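Local coordinates for protein VP2 (PDB 7L0Y) that self-assembles, as 60 copies of the capsid proteins, into the T=1 icosahedral shell of human bocavirus 1, about 26 nm across, at residues T36-T41 with Y447-V452; L91-K96 with K512-K517; T272-G277 with N382-R387; P395-K400 with H420-I425. All coordinates share one frame; numbering follows the deposited sequence.

Contact 1: residues T36-T41 with Y447-V452; sequences TRQFIT and YCTGQV
Phe-39 lays its ring over the backbone of Gly-450, the residue facing it in a hydrogen-bonded antiparallel pair. Its CG stands between the backbone N and the carbonyl carbon (chi1 66°), which swings the ring across to the partner strand. Gly-450 CA lies over the face in a CH-pi contact, 4.0 Å from the ring centroid and 26° off the ring normal. Val-452 continues the apolar patch, its CG1 3.6 Å from Phe-39 CD2, while Phe-74 meets the same ring edge-to-face. Further along this face, Thr-41 CG2 approaches Cys-448 CB to 3.5 Å; the hydroxyl of Thr-41 bonds instead to Thr-72. Six backbone hydrogen bonds tie 36-41 to 447-452, among them a nearly straight one from Thr-41 N to Cys-448 O (2.7 Å). The pairing matches the BI pair of the BIDG sheet in the viral jelly roll. On the opposite face, Ile-40 holds CG1 anti to the backbone N (chi1 -176°) and stays extended, so that CG1 passes Thr-449 CG2 at 3.7 Å and CD1 arrives 3.8 Å from Tyr-447 CD1. Val-434 and Pro-433 of a neighbouring subunit pack on Ile-40 and Tyr-447 respectively.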
loop_
_atom_site.group_PDB
_atom_site.type_symbol
_atom_site.label_atom_id
_atom_site.label_comp_id
_atom_site.label_asym_id
_atom_site.label_seq_id
_atom_site.Cartn_x
_atom_site.Cartn_y
_atom_site.Cartn_z
ATOM N N THR A 36 69.113 -50.004 43.782
ATOM C CA THR A 36 69.052 -49.286 45.039
ATOM C C THR A 36 70.105 -49.876 45.953
ATOM O O THR A 36 70.291 -51.091 45.984
ATOM C CB THR A 36 67.683 -49.390 45.708
ATOM O OG1 THR A 36 66.664 -49.142 44.748
ATOM C CG2 THR A 36 67.551 -48.332 46.757
ATOM N N ARG A 37 70.814 -49.015 46.667
ATOM C CA ARG A 37 71.687 -49.450 47.737
ATOM C C ARG A 37 71.334 -48.708 49.009
ATOM O O ARG A 37 70.749 -47.629 48.986
ATOM C CB ARG A 37 73.169 -49.220 47.441
ATOM C CG ARG A 37 73.698 -49.923 46.242
ATOM C CD ARG A 37 73.690 -51.414 46.406
ATOM N NE ARG A 37 74.281 -52.064 45.251
ATOM C CZ ARG A 37 73.608 -52.409 44.164
ATOM N NH1 ARG A 37 72.315 -52.160 44.073
ATOM N NH2 ARG A 37 74.235 -52.997 43.162
ATOM N N GLN A 38 71.703 -49.315 50.119
ATOM C CA GLN A 38 71.706 -48.680 51.421
ATOM C C GLN A 38 73.125 -48.195 51.661
ATOM O O GLN A 38 74.062 -48.996 51.645
ATOM C CB GLN A 38 71.253 -49.682 52.478
ATOM C CG GLN A 38 71.121 -49.215 53.906
ATOM C CD GLN A 38 70.068 -48.159 54.110
ATOM O OE1 GLN A 38 70.365 -47.058 54.546
ATOM N NE2 GLN A 38 68.841 -48.468 53.738
ATOM N N PHE A 39 73.293 -46.895 51.852
ATOM C CA PHE A 39 74.613 -46.325 52.052
ATOM C C PHE A 39 74.738 -45.830 53.482
ATOM O O PHE A 39 73.743 -45.550 54.149
ATOM C CB PHE A 39 74.908 -45.165 51.086
ATOM C CG PHE A 39 74.050 -43.958 51.304
ATOM C CD1 PHE A 39 74.402 -43.006 52.239
ATOM C CD2 PHE A 39 72.912 -43.760 50.570
ATOM C CE1 PHE A 39 73.624 -41.919 52.446
ATOM C CE2 PHE A 39 72.143 -42.658 50.766
ATOM C CZ PHE A 39 72.494 -41.742 51.703
ATOM N N ILE A 40 75.972 -45.746 53.954
ATOM C CA ILE A 40 76.284 -45.176 55.254
ATOM C C ILE A 40 77.389 -44.153 55.066
ATOM O O ILE A 40 78.388 -44.426 54.396
ATOM C CB ILE A 40 76.697 -46.255 56.271
ATOM C CG1 ILE A 40 76.921 -45.626 57.639
ATOM C CG2 ILE A 40 77.927 -47.017 55.808
ATOM C CD1 ILE A 40 77.119 -46.614 58.723
ATOM N N THR A 41 77.211 -42.977 55.650
ATOM C CA THR A 41 78.216 -41.929 55.603
ATOM C C THR A 41 78.508 -41.454 57.016
ATOM O O THR A 41 77.602 -41.346 57.843
ATOM C CB THR A 41 77.774 -40.766 54.697
ATOM O OG1 THR A 41 78.839 -39.820 54.565
ATOM C CG2 THR A 41 76.551 -40.061 55.231
ATOM N N TYR A 447 76.005 -40.136 62.331
ATOM C CA TYR A 447 76.215 -40.746 61.031
ATOM C C TYR A 447 74.878 -40.796 60.319
ATOM O O TYR A 447 73.820 -40.775 60.943
ATOM C CB TYR A 447 76.828 -42.141 61.123
ATOM C CG TYR A 447 75.884 -43.201 61.597
ATOM C CD1 TYR A 447 75.239 -44.027 60.698
ATOM C CD2 TYR A 447 75.607 -43.353 62.938
ATOM C CE1 TYR A 447 74.379 -44.984 61.122
ATOM C CE2 TYR A 447 74.747 -44.308 63.369
ATOM C CZ TYR A 447 74.133 -45.125 62.460
ATOM O OH TYR A 447 73.260 -46.093 62.892
ATOM N N CYS A 448 74.936 -40.849 58.999
ATOM C CA CYS A 448 73.743 -40.922 58.177
ATOM C C CYS A 448 73.739 -42.227 57.401
ATOM O O CYS A 448 74.766 -42.639 56.860
ATOM C CB CYS A 448 73.654 -39.738 57.216
ATOM S SG CYS A 448 72.160 -39.701 56.210
ATOM N N THR A 449 72.591 -42.881 57.376
ATOM C CA THR A 449 72.316 -43.951 56.438
ATOM C C THR A 449 71.130 -43.535 55.590
ATOM O O THR A 449 70.274 -42.777 56.039
ATOM C CB THR A 449 72.017 -45.285 57.140
ATOM O OG1 THR A 449 70.881 -45.147 57.997
ATOM C CG2 THR A 449 73.195 -45.728 57.954
ATOM N N GLY A 450 71.092 -44.022 54.363
ATOM C CA GLY A 450 69.966 -43.764 53.504
ATOM C C GLY A 450 69.993 -44.707 52.334
ATOM O O GLY A 450 70.833 -45.598 52.252
ATOM N N GLN A 451 69.065 -44.491 51.415
ATOM C CA GLN A 451 68.986 -45.277 50.198
ATOM C C GLN A 451 69.314 -44.386 49.013
ATOM O O GLN A 451 68.809 -43.269 48.915
ATOM C CB GLN A 451 67.599 -45.909 50.038
ATOM C CG GLN A 451 67.246 -46.858 51.164
ATOM C CD GLN A 451 65.907 -47.550 50.994
ATOM O OE1 GLN A 451 65.068 -47.139 50.201
ATOM N NE2 GLN A 451 65.690 -48.596 51.776
ATOM N N VAL A 452 70.196 -44.863 48.146
ATOM C CA VAL A 452 70.395 -44.297 46.819
ATOM C C VAL A 452 69.826 -45.262 45.804
ATOM O O VAL A 452 70.088 -46.463 45.868
ATOM C CB VAL A 452 71.875 -44.006 46.514
ATOM C CG1 VAL A 452 72.274 -42.766 47.178
ATOM C CG2 VAL A 452 72.741 -45.131 47.027
#

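Contact 2: residues L91-K96 with K512-K517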
loop_
_atom_site.group_PDB
_atom_site.type_symbol
_atom_site.label_atom_id
_atom_site.label_comp_id
_atom_site.label_asym_id
_atom_site.label_seq_id
_atom_site.Cartn_x
_atom_site.Cartn_y
_atom_site.Cartn_z
ATOM N N LEU A 91 73.142 -58.686 27.854
ATOM C CA LEU A 91 73.559 -57.526 27.086
ATOM C C LEU A 91 74.636 -57.895 26.077
ATOM O O LEU A 91 74.558 -57.517 24.907
ATOM C CB LEU A 91 74.065 -56.449 28.035
ATOM C CG LEU A 91 74.515 -55.126 27.434
ATOM C CD1 LEU A 91 73.321 -54.378 26.913
ATOM C CD2 LEU A 91 75.278 -54.333 28.454
ATOM N N THR A 92 75.650 -58.632 26.511
ATOM C CA THR A 92 76.766 -58.942 25.635
ATOM C C THR A 92 76.470 -60.082 24.679
ATOM O O THR A 92 77.167 -60.221 23.674
ATOM C CB THR A 92 78.014 -59.267 26.459
ATOM O OG1 THR A 92 77.735 -60.350 27.349
ATOM C CG2 THR A 92 78.447 -58.067 27.259
ATOM N N ASN A 93 75.474 -60.911 24.967
ATOM C CA ASN A 93 75.083 -61.922 23.996
ATOM C C ASN A 93 74.134 -61.374 22.941
ATOM O O ASN A 93 74.204 -61.783 21.781
ATOM C CB ASN A 93 74.462 -63.126 24.698
ATOM C CG ASN A 93 75.495 -64.009 25.360
ATOM O OD1 ASN A 93 76.659 -63.994 24.988
ATOM N ND2 ASN A 93 75.068 -64.796 26.327
ATOM N N GLU A 94 73.214 -60.490 23.318
ATOM C CA GLU A 94 72.114 -60.144 22.432
ATOM C C GLU A 94 72.259 -58.823 21.690
ATOM O O GLU A 94 71.398 -58.510 20.867
ATOM C CB GLU A 94 70.797 -60.129 23.208
ATOM C CG GLU A 94 70.393 -61.477 23.750
ATOM C CD GLU A 94 69.019 -61.459 24.371
ATOM O OE1 GLU A 94 68.432 -60.366 24.481
ATOM O OE2 GLU A 94 68.517 -62.536 24.749
ATOM N N TYR A 95 73.301 -58.040 21.937
ATOM C CA TYR A 95 73.348 -56.702 21.364
ATOM C C TYR A 95 74.733 -56.398 20.830
ATOM O O TYR A 95 75.736 -56.712 21.472
ATOM C CB TYR A 95 72.966 -55.636 22.388
ATOM C CG TYR A 95 71.586 -55.804 22.947
ATOM C CD1 TYR A 95 70.480 -55.387 22.237
ATOM C CD2 TYR A 95 71.392 -56.358 24.197
ATOM C CE1 TYR A 95 69.230 -55.536 22.737
ATOM C CE2 TYR A 95 70.141 -56.511 24.707
ATOM C CZ TYR A 95 69.059 -56.094 23.975
ATOM O OH TYR A 95 67.796 -56.233 24.487
ATOM N N LYS A 96 74.779 -55.773 19.656
ATOM C CA LYS A 96 76.053 -55.401 19.060
ATOM C C LYS A 96 76.632 -54.120 19.636
ATOM O O LYS A 96 77.844 -53.916 19.552
ATOM C CB LYS A 96 75.897 -55.268 17.548
ATOM C CG LYS A 96 74.819 -54.319 17.150
ATOM C CD LYS A 96 74.724 -54.206 15.659
ATOM C CE LYS A 96 75.867 -53.417 15.087
ATOM N NZ LYS A 96 75.762 -53.313 13.605
ATOM N N LYS A 512 82.988 -57.897 22.637
ATOM C CA LYS A 512 83.742 -58.087 21.401
ATOM C C LYS A 512 84.330 -59.485 21.279
ATOM O O LYS A 512 85.263 -59.708 20.508
ATOM C CB LYS A 512 84.858 -57.057 21.295
ATOM C CG LYS A 512 84.364 -55.662 21.288
ATOM C CD LYS A 512 85.516 -54.716 21.323
ATOM C CE LYS A 512 85.010 -53.310 21.319
ATOM N NZ LYS A 512 86.119 -52.363 21.344
ATOM N N THR A 513 83.813 -60.429 22.048
ATOM C CA THR A 513 84.218 -61.817 21.940
ATOM C C THR A 513 83.215 -62.720 21.241
ATOM O O THR A 513 83.526 -63.892 21.022
ATOM C CB THR A 513 84.524 -62.377 23.337
ATOM O OG1 THR A 513 84.916 -63.751 23.244
ATOM C CG2 THR A 513 83.338 -62.236 24.233
ATOM N N ASN A 514 82.044 -62.220 20.864
ATOM C CA ASN A 514 80.911 -63.074 20.541
ATOM C C ASN A 514 80.332 -62.814 19.161
ATOM O O ASN A 514 80.322 -63.708 18.315
ATOM C CB ASN A 514 79.799 -62.895 21.584
ATOM C CG ASN A 514 80.162 -63.442 22.942
ATOM O OD1 ASN A 514 81.083 -64.240 23.091
ATOM N ND2 ASN A 514 79.402 -63.045 23.944
ATOM N N ILE A 515 79.815 -61.618 18.930
ATOM C CA ILE A 515 79.069 -61.300 17.721
ATOM C C ILE A 515 80.053 -60.907 16.633
ATOM O O ILE A 515 80.823 -59.960 16.796
ATOM C CB ILE A 515 78.064 -60.173 17.993
ATOM C CG1 ILE A 515 77.077 -60.622 19.070
ATOM C CG2 ILE A 515 77.339 -59.799 16.729
ATOM C CD1 ILE A 515 76.296 -59.504 19.697
ATOM N N ASN A 516 80.028 -61.628 15.519
ATOM C CA ASN A 516 80.947 -61.339 14.432
ATOM C C ASN A 516 80.452 -60.170 13.593
ATOM O O ASN A 516 79.254 -59.978 13.395
ATOM C CB ASN A 516 81.126 -62.560 13.536
ATOM C CG ASN A 516 81.877 -63.665 14.213
ATOM O OD1 ASN A 516 82.616 -63.430 15.161
ATOM N ND2 ASN A 516 81.706 -64.884 13.728
ATOM N N LYS A 517 81.400 -59.388 13.098
ATOM C CA LYS A 517 81.143 -58.352 12.113
ATOM C C LYS A 517 81.994 -58.634 10.886
ATOM O O LYS A 517 83.073 -59.219 10.994
ATOM C CB LYS A 517 81.450 -56.967 12.670
ATOM C CG LYS A 517 82.884 -56.787 13.096
ATOM C CD LYS A 517 83.109 -55.426 13.696
ATOM C CE LYS A 517 84.518 -55.287 14.215
ATOM N NZ LYS A 517 84.732 -53.952 14.807
#
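Ile-515 makes the apolar part of this contact, pushing its terminal methyl against the chain where helix 85-94 ends, at Asn-93 O, Tyr-95 O and Lys-96 N. CG1 is anti to the carbonyl carbon (chi1 -61°) and the branch then runs on extended (chi2 164°), so that CD1 stands 3.4 Å from Tyr-95 O. The methyl thus meets backbone rather than a matching side chain. Tyr-95 is the first residue to leave the helical conformation, and its N makes a weak bond to Leu-91 O (3.3 Å).

The polar part is a meeting of two amides. Asn-514 ND2 lies 3.1 Å from Asn-93 OD1, but the angle is poor for a hydrogen bond and the amide planes are turned 39° from each other. Asn-93 OD1 instead accepts from the backbone N of His-474, and the Asn-514 side chain packs on His-474.

Asn-229, on strand 215-232, joins the two sides: its ND2 bonds to the carbonyls of Thr-92 and Tyr-95, and its OD1 accepts from Lys-512 N. The short, weakly bonded strand at about 516-517 runs parallel to 215-232; just before it, the tail passes the end of helix 85-94, where strand 95-118 begins.

Contact 3: residues T272-G277 with N382-R387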
loop_
_atom_site.group_PDB
_atom_site.type_symbol
_atom_site.label_atom_id
_atom_site.label_comp_id
_atom_site.label_asym_id
_atom_site.label_seq_id
_atom_site.Cartn_x
_atom_site.Cartn_y
_atom_site.Cartn_z
ATOM N N THR A 272 98.144 -54.499 1.943
ATOM C CA THR A 272 97.045 -53.833 2.617
ATOM C C THR A 272 97.368 -52.356 2.787
ATOM O O THR A 272 98.531 -51.958 2.874
ATOM C CB THR A 272 96.743 -54.473 3.981
ATOM O OG1 THR A 272 95.526 -53.928 4.505
ATOM C CG2 THR A 272 97.868 -54.220 4.976
ATOM N N SER A 273 96.322 -51.546 2.797
ATOM C CA SER A 273 96.454 -50.131 3.082
ATOM C C SER A 273 96.291 -49.817 4.555
ATOM O O SER A 273 96.312 -48.643 4.926
ATOM C CB SER A 273 95.434 -49.324 2.276
ATOM O OG SER A 273 95.719 -49.374 0.892
ATOM N N TRP A 274 96.124 -50.820 5.401
ATOM C CA TRP A 274 95.743 -50.585 6.780
ATOM C C TRP A 274 96.845 -51.033 7.724
ATOM O O TRP A 274 97.439 -52.096 7.551
ATOM C CB TRP A 274 94.420 -51.282 7.080
ATOM C CG TRP A 274 93.376 -50.740 6.180
ATOM C CD1 TRP A 274 92.836 -51.346 5.092
ATOM C CD2 TRP A 274 92.852 -49.415 6.200
ATOM N NE1 TRP A 274 91.955 -50.505 4.470
ATOM C CE2 TRP A 274 91.951 -49.308 5.129
ATOM C CE3 TRP A 274 93.030 -48.320 7.042
ATOM C CZ2 TRP A 274 91.232 -48.149 4.879
ATOM C CZ3 TRP A 274 92.323 -47.177 6.792
ATOM C CH2 TRP A 274 91.434 -47.096 5.721
ATOM N N MET A 275 97.109 -50.203 8.724
ATOM C CA MET A 275 98.287 -50.295 9.567
ATOM C C MET A 275 97.910 -50.749 10.969
ATOM O O MET A 275 96.789 -50.533 11.430
ATOM C CB MET A 275 99.007 -48.932 9.609
ATOM C CG MET A 275 100.153 -48.822 10.595
ATOM S SD MET A 275 101.489 -49.979 10.325
ATOM C CE MET A 275 102.305 -49.223 8.945
ATOM N N THR A 276 98.852 -51.421 11.621
ATOM C CA THR A 276 98.723 -51.743 13.033
ATOM C C THR A 276 98.415 -50.487 13.838
ATOM O O THR A 276 98.993 -49.427 13.604
ATOM C CB THR A 276 100.020 -52.377 13.531
ATOM O OG1 THR A 276 100.268 -53.583 12.810
ATOM C CG2 THR A 276 99.933 -52.697 14.982
ATOM N N GLY A 277 97.494 -50.600 14.784
ATOM C CA GLY A 277 97.153 -49.488 15.637
ATOM C C GLY A 277 98.277 -49.108 16.580
ATOM O O GLY A 277 99.308 -49.779 16.658
ATOM N N ASN A 382 95.960 -44.423 8.558
ATOM C CA ASN A 382 95.379 -45.696 8.135
ATOM C C ASN A 382 95.501 -46.776 9.201
ATOM O O ASN A 382 95.560 -47.961 8.886
ATOM C CB ASN A 382 96.019 -46.181 6.836
ATOM C CG ASN A 382 95.754 -45.261 5.685
ATOM O OD1 ASN A 382 94.717 -44.618 5.617
ATOM N ND2 ASN A 382 96.729 -45.140 4.802
ATOM N N GLN A 383 95.541 -46.386 10.467
ATOM C CA GLN A 383 95.490 -47.329 11.573
ATOM C C GLN A 383 94.039 -47.547 11.955
ATOM O O GLN A 383 93.272 -46.590 12.060
ATOM C CB GLN A 383 96.271 -46.823 12.781
ATOM C CG GLN A 383 97.757 -46.806 12.625
ATOM C CD GLN A 383 98.431 -46.194 13.821
ATOM O OE1 GLN A 383 97.850 -45.361 14.499
ATOM N NE2 GLN A 383 99.652 -46.612 14.099
ATOM N N VAL A 384 93.659 -48.802 12.133
ATOM C CA VAL A 384 92.332 -49.155 12.610
ATOM C C VAL A 384 92.511 -50.163 13.728
ATOM O O VAL A 384 93.354 -51.058 13.633
ATOM C CB VAL A 384 91.435 -49.719 11.490
ATOM C CG1 VAL A 384 91.180 -48.664 10.432
ATOM C CG2 VAL A 384 92.057 -50.939 10.862
ATOM N N TRP A 385 91.762 -49.990 14.807
ATOM C CA TRP A 385 91.843 -50.933 15.904
ATOM C C TRP A 385 90.531 -50.912 16.659
ATOM O O TRP A 385 89.801 -49.921 16.638
ATOM C CB TRP A 385 93.021 -50.615 16.832
ATOM C CG TRP A 385 92.934 -49.306 17.556
ATOM C CD1 TRP A 385 92.502 -49.115 18.823
ATOM C CD2 TRP A 385 93.269 -48.011 17.048
ATOM N NE1 TRP A 385 92.556 -47.793 19.149
ATOM C CE2 TRP A 385 93.026 -47.089 18.076
ATOM C CE3 TRP A 385 93.757 -47.543 15.827
ATOM C CZ2 TRP A 385 93.248 -45.728 17.926
ATOM C CZ3 TRP A 385 93.973 -46.197 15.678
ATOM C CH2 TRP A 385 93.718 -45.302 16.720
ATOM N N ASP A 386 90.264 -51.959 17.418
ATOM C CA ASP A 386 89.065 -51.968 18.233
ATOM C C ASP A 386 89.453 -51.523 19.636
ATOM O O ASP A 386 90.619 -51.576 20.004
ATOM C CB ASP A 386 88.426 -53.352 18.259
ATOM C CG ASP A 386 87.291 -53.489 17.264
ATOM O OD1 ASP A 386 87.023 -52.525 16.515
ATOM O OD2 ASP A 386 86.659 -54.566 17.237
ATOM N N ARG A 387 88.476 -51.075 20.418
ATOM C CA ARG A 387 88.723 -50.653 21.795
ATOM C C ARG A 387 88.960 -51.858 22.684
ATOM O O ARG A 387 88.565 -52.970 22.355
ATOM C CB ARG A 387 87.547 -49.855 22.374
ATOM C CG ARG A 387 87.139 -48.618 21.597
ATOM C CD ARG A 387 86.435 -47.597 22.481
ATOM N NE ARG A 387 87.355 -46.930 23.396
ATOM C CZ ARG A 387 87.259 -46.948 24.720
ATOM N NH1 ARG A 387 86.257 -47.584 25.309
ATOM N NH2 ARG A 387 88.158 -46.319 25.454
#
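With CG anti to the carbonyl carbon (chi1 -60°), Trp-274 turns the six-membered side of its indole to the backbone of Asn-382. Met-275 instead sets CG anti to its backbone N (chi1 172°), which lays it alongside Gln-383, the two chains pointing the same way with their CG atoms 3.7 Å apart. The carbonyl of Asn-382 serves both neighbours: its O accepts from Met-275 N at 2.7 Å and lies near the plane of the indole, 3.2 Å from Trp-274 CE3. The Asn-382 side chain crosses the ring at about a right angle, CB lying 3.7 Å from Trp-274 CE3, and Val-384 CG1 adds a methyl 3.9 Å from the same carbon. Asn-382 OD1 is spoken for by Asp-410 N of a neighbouring subunit, and Gln-383 NE2 by Trp-378 O of its own chain. Gly-277 CA comes within 3.9 Å of Trp-385 CE3.

A single bridge, Met-275 to Gln-383, links the backbones. Both segments belong to the long insertion between strands 215-232 and 424-429, the G-H loop of the parvovirus jelly roll. Val-384 and Trp-385 carry the sheet into that neighbouring subunit by an antiparallel ladder, the interlocking expected of these G-H loops.

Contact 4: residues P395-K400 with H420-I425; sequences PIWCKK and HPPGTI
Two consecutive prolines, Pro-421 and Pro-422, lie against one face of the Trp-397 indole, each taking one of its rings. The tryptophan CG stands between the backbone N and the carbonyl carbon (chi1 59°), presenting the flat of the indole to the loop that leads into strand 424-429. Pro-422 CD sits almost exactly over the six-membered ring, 3.8 Å from its centroid and only 8° off the normal, while Pro-422 CG is nearest to Trp-397 CH2. Pro-421 crosses more obliquely: its CB is 3.8 Å from the centroid of the five-membered ring and 3.5 Å from Trp-397 CD1. Both are CH-pi contacts, in which proline C-H groups meet the pi cloud; that of Pro-422 CD is the more polarised, being next to the ring nitrogen.

Pro-421 has a second partner at the far side of its ring. Lys-399, two residues along from the tryptophan, crosses it at about a right angle, with its CB 3.8 Å from Pro-421 CG and its CG 3.8 Å from Pro-421 CD. The lysine chain runs extended and bends only at its last torsion (chi4 61°); the amine at its end bonds to Asp-419 O. Lys-399 NZ also lies 4.2 Å from His-420 ND1.

Strand 397-399 pairs in parallel with 416-418. After 416-418 the chain passes across the face of the indole through the two prolines and enters 424-429. Pro-422 also packs on Phe-220 and Phe-222 of strand 215-232 and on Met-103 of strand 95-118.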
loop_
_atom_site.group_PDB
_atom_site.type_symbol
_atom_site.label_atom_id
_atom_site.label_comp_id
_atom_site.label_asym_id
_atom_site.label_seq_id
_atom_site.Cartn_x
_atom_site.Cartn_y
_atom_site.Cartn_z
ATOM N N PRO A 395 85.539 -49.803 34.596
ATOM C CA PRO A 395 84.917 -48.481 34.685
ATOM C C PRO A 395 84.230 -48.112 33.386
ATOM O O PRO A 395 84.652 -48.505 32.299
ATOM C CB PRO A 395 86.105 -47.556 34.950
ATOM C CG PRO A 395 87.117 -48.432 35.561
ATOM C CD PRO A 395 86.968 -49.762 34.931
ATOM N N ILE A 396 83.162 -47.334 33.507
ATOM C CA ILE A 396 82.403 -46.937 32.329
ATOM C C ILE A 396 83.069 -45.759 31.632
ATOM O O ILE A 396 83.495 -45.856 30.477
ATOM C CB ILE A 396 80.948 -46.621 32.705
ATOM C CG1 ILE A 396 80.292 -47.843 33.326
ATOM C CG2 ILE A 396 80.176 -46.198 31.485
ATOM C CD1 ILE A 396 78.953 -47.566 33.912
ATOM N N TRP A 397 83.171 -44.633 32.321
ATOM C CA TRP A 397 83.666 -43.406 31.731
ATOM C C TRP A 397 84.934 -42.948 32.429
ATOM O O TRP A 397 85.248 -43.366 33.541
ATOM C CB TRP A 397 82.638 -42.276 31.809
ATOM C CG TRP A 397 82.235 -41.961 33.202
ATOM C CD1 TRP A 397 82.894 -41.162 34.082
ATOM C CD2 TRP A 397 81.058 -42.406 33.872
ATOM N NE1 TRP A 397 82.218 -41.104 35.268
ATOM C CE2 TRP A 397 81.081 -41.856 35.164
ATOM C CE3 TRP A 397 79.991 -43.224 33.509
ATOM C CZ2 TRP A 397 80.081 -42.100 36.092
ATOM C CZ3 TRP A 397 79.003 -43.461 34.428
ATOM C CH2 TRP A 397 79.052 -42.904 35.706
ATOM N N CYS A 398 85.676 -42.099 31.732
ATOM C CA CYS A 398 86.622 -41.186 32.347
ATOM C C CYS A 398 86.306 -39.797 31.829
ATOM O O CYS A 398 85.722 -39.648 30.757
ATOM C CB CYS A 398 88.072 -41.544 32.039
ATOM S SG CYS A 398 89.280 -40.494 32.896
ATOM N N LYS A 399 86.674 -38.781 32.592
ATOM C CA LYS A 399 86.461 -37.421 32.132
ATOM C C LYS A 399 87.610 -36.984 31.236
ATOM O O LYS A 399 88.781 -37.195 31.560
ATOM C CB LYS A 399 86.326 -36.473 33.315
ATOM C CG LYS A 399 86.007 -35.059 32.902
ATOM C CD LYS A 399 85.863 -34.153 34.089
ATOM C CE LYS A 399 85.716 -32.723 33.635
ATOM N NZ LYS A 399 84.503 -32.541 32.794
ATOM N N LYS A 400 87.264 -36.393 30.098
ATOM C CA LYS A 400 88.265 -35.808 29.216
ATOM C C LYS A 400 88.903 -34.611 29.905
ATOM O O LYS A 400 88.185 -33.724 30.374
ATOM C CB LYS A 400 87.636 -35.345 27.913
ATOM C CG LYS A 400 87.024 -36.423 27.082
ATOM C CD LYS A 400 86.246 -35.829 25.924
ATOM C CE LYS A 400 85.575 -36.913 25.103
ATOM N NZ LYS A 400 84.750 -36.370 24.002
ATOM N N HIS A 420 81.596 -34.323 29.549
ATOM C CA HIS A 420 80.860 -34.077 30.785
ATOM C C HIS A 420 80.234 -35.381 31.251
ATOM O O HIS A 420 79.074 -35.674 30.945
ATOM C CB HIS A 420 79.802 -32.995 30.594
ATOM C CG HIS A 420 80.374 -31.680 30.177
ATOM N ND1 HIS A 420 81.127 -30.898 31.025
ATOM C CD2 HIS A 420 80.332 -31.024 28.995
ATOM C CE1 HIS A 420 81.515 -29.810 30.385
ATOM N NE2 HIS A 420 81.044 -29.861 29.153
ATOM N N PRO A 421 80.978 -36.187 31.993
ATOM C CA PRO A 421 80.399 -37.360 32.622
ATOM C C PRO A 421 79.406 -36.947 33.691
ATOM O O PRO A 421 79.336 -35.764 34.050
ATOM C CB PRO A 421 81.619 -38.070 33.224
ATOM C CG PRO A 421 82.585 -36.998 33.453
ATOM C CD PRO A 421 82.396 -36.020 32.342
ATOM N N PRO A 422 78.590 -37.874 34.188
ATOM C CA PRO A 422 77.669 -37.532 35.276
ATOM C C PRO A 422 78.386 -36.849 36.423
ATOM O O PRO A 422 79.498 -37.238 36.784
ATOM C CB PRO A 422 77.113 -38.894 35.701
ATOM C CG PRO A 422 77.268 -39.739 34.526
ATOM C CD PRO A 422 78.502 -39.297 33.831
ATOM N N GLY A 423 77.770 -35.818 36.990
ATOM C CA GLY A 423 78.419 -35.097 38.067
ATOM C C GLY A 423 78.510 -35.942 39.323
ATOM O O GLY A 423 77.655 -36.788 39.589
ATOM N N THR A 424 79.566 -35.717 40.090
ATOM C CA THR A 424 79.714 -36.396 41.367
ATOM C C THR A 424 78.747 -35.814 42.384
ATOM O O THR A 424 78.636 -34.597 42.524
ATOM C CB THR A 424 81.142 -36.268 41.878
ATOM O OG1 THR A 424 82.027 -36.939 40.978
ATOM C CG2 THR A 424 81.269 -36.872 43.249
ATOM N N ILE A 425 78.050 -36.685 43.093
ATOM C CA ILE A 425 77.211 -36.267 44.201
ATOM C C ILE A 425 78.053 -36.303 45.464
ATOM O O ILE A 425 78.552 -37.357 45.862
ATOM C CB ILE A 425 75.978 -37.163 44.334
ATOM C CG1 ILE A 425 75.133 -37.073 43.074
ATOM C CG2 ILE A 425 75.160 -36.737 45.527
ATOM C CD1 ILE A 425 74.122 -38.157 42.976
#

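Contact 3 lies wholly within the long G-H insertion, its centre about 47 Å from that of contact 1, whereas contact 4 joins the end of that insertion to the entry of strand 424-429. Contact 3 is nevertheless tied to contact 2: Lys-517 NZ makes a salt bridge with Asp-386 OD2 at 3.2 Å, and Lys-512 NZ lies 2.7 Å from Arg-387 O, a probable hydrogen bond. The same neighbouring subunit touches both. Contacts 1 and 4 have centres about 21 Å apart, with strand 424-429 leading on to 446-462. Within one chain, contacts 3 and 4 come no nearer than about 6 Å between atoms, yet Trp-274 of another subunit packs on Cys-398, next to Trp-397, so the two regions meet across a subunit interface.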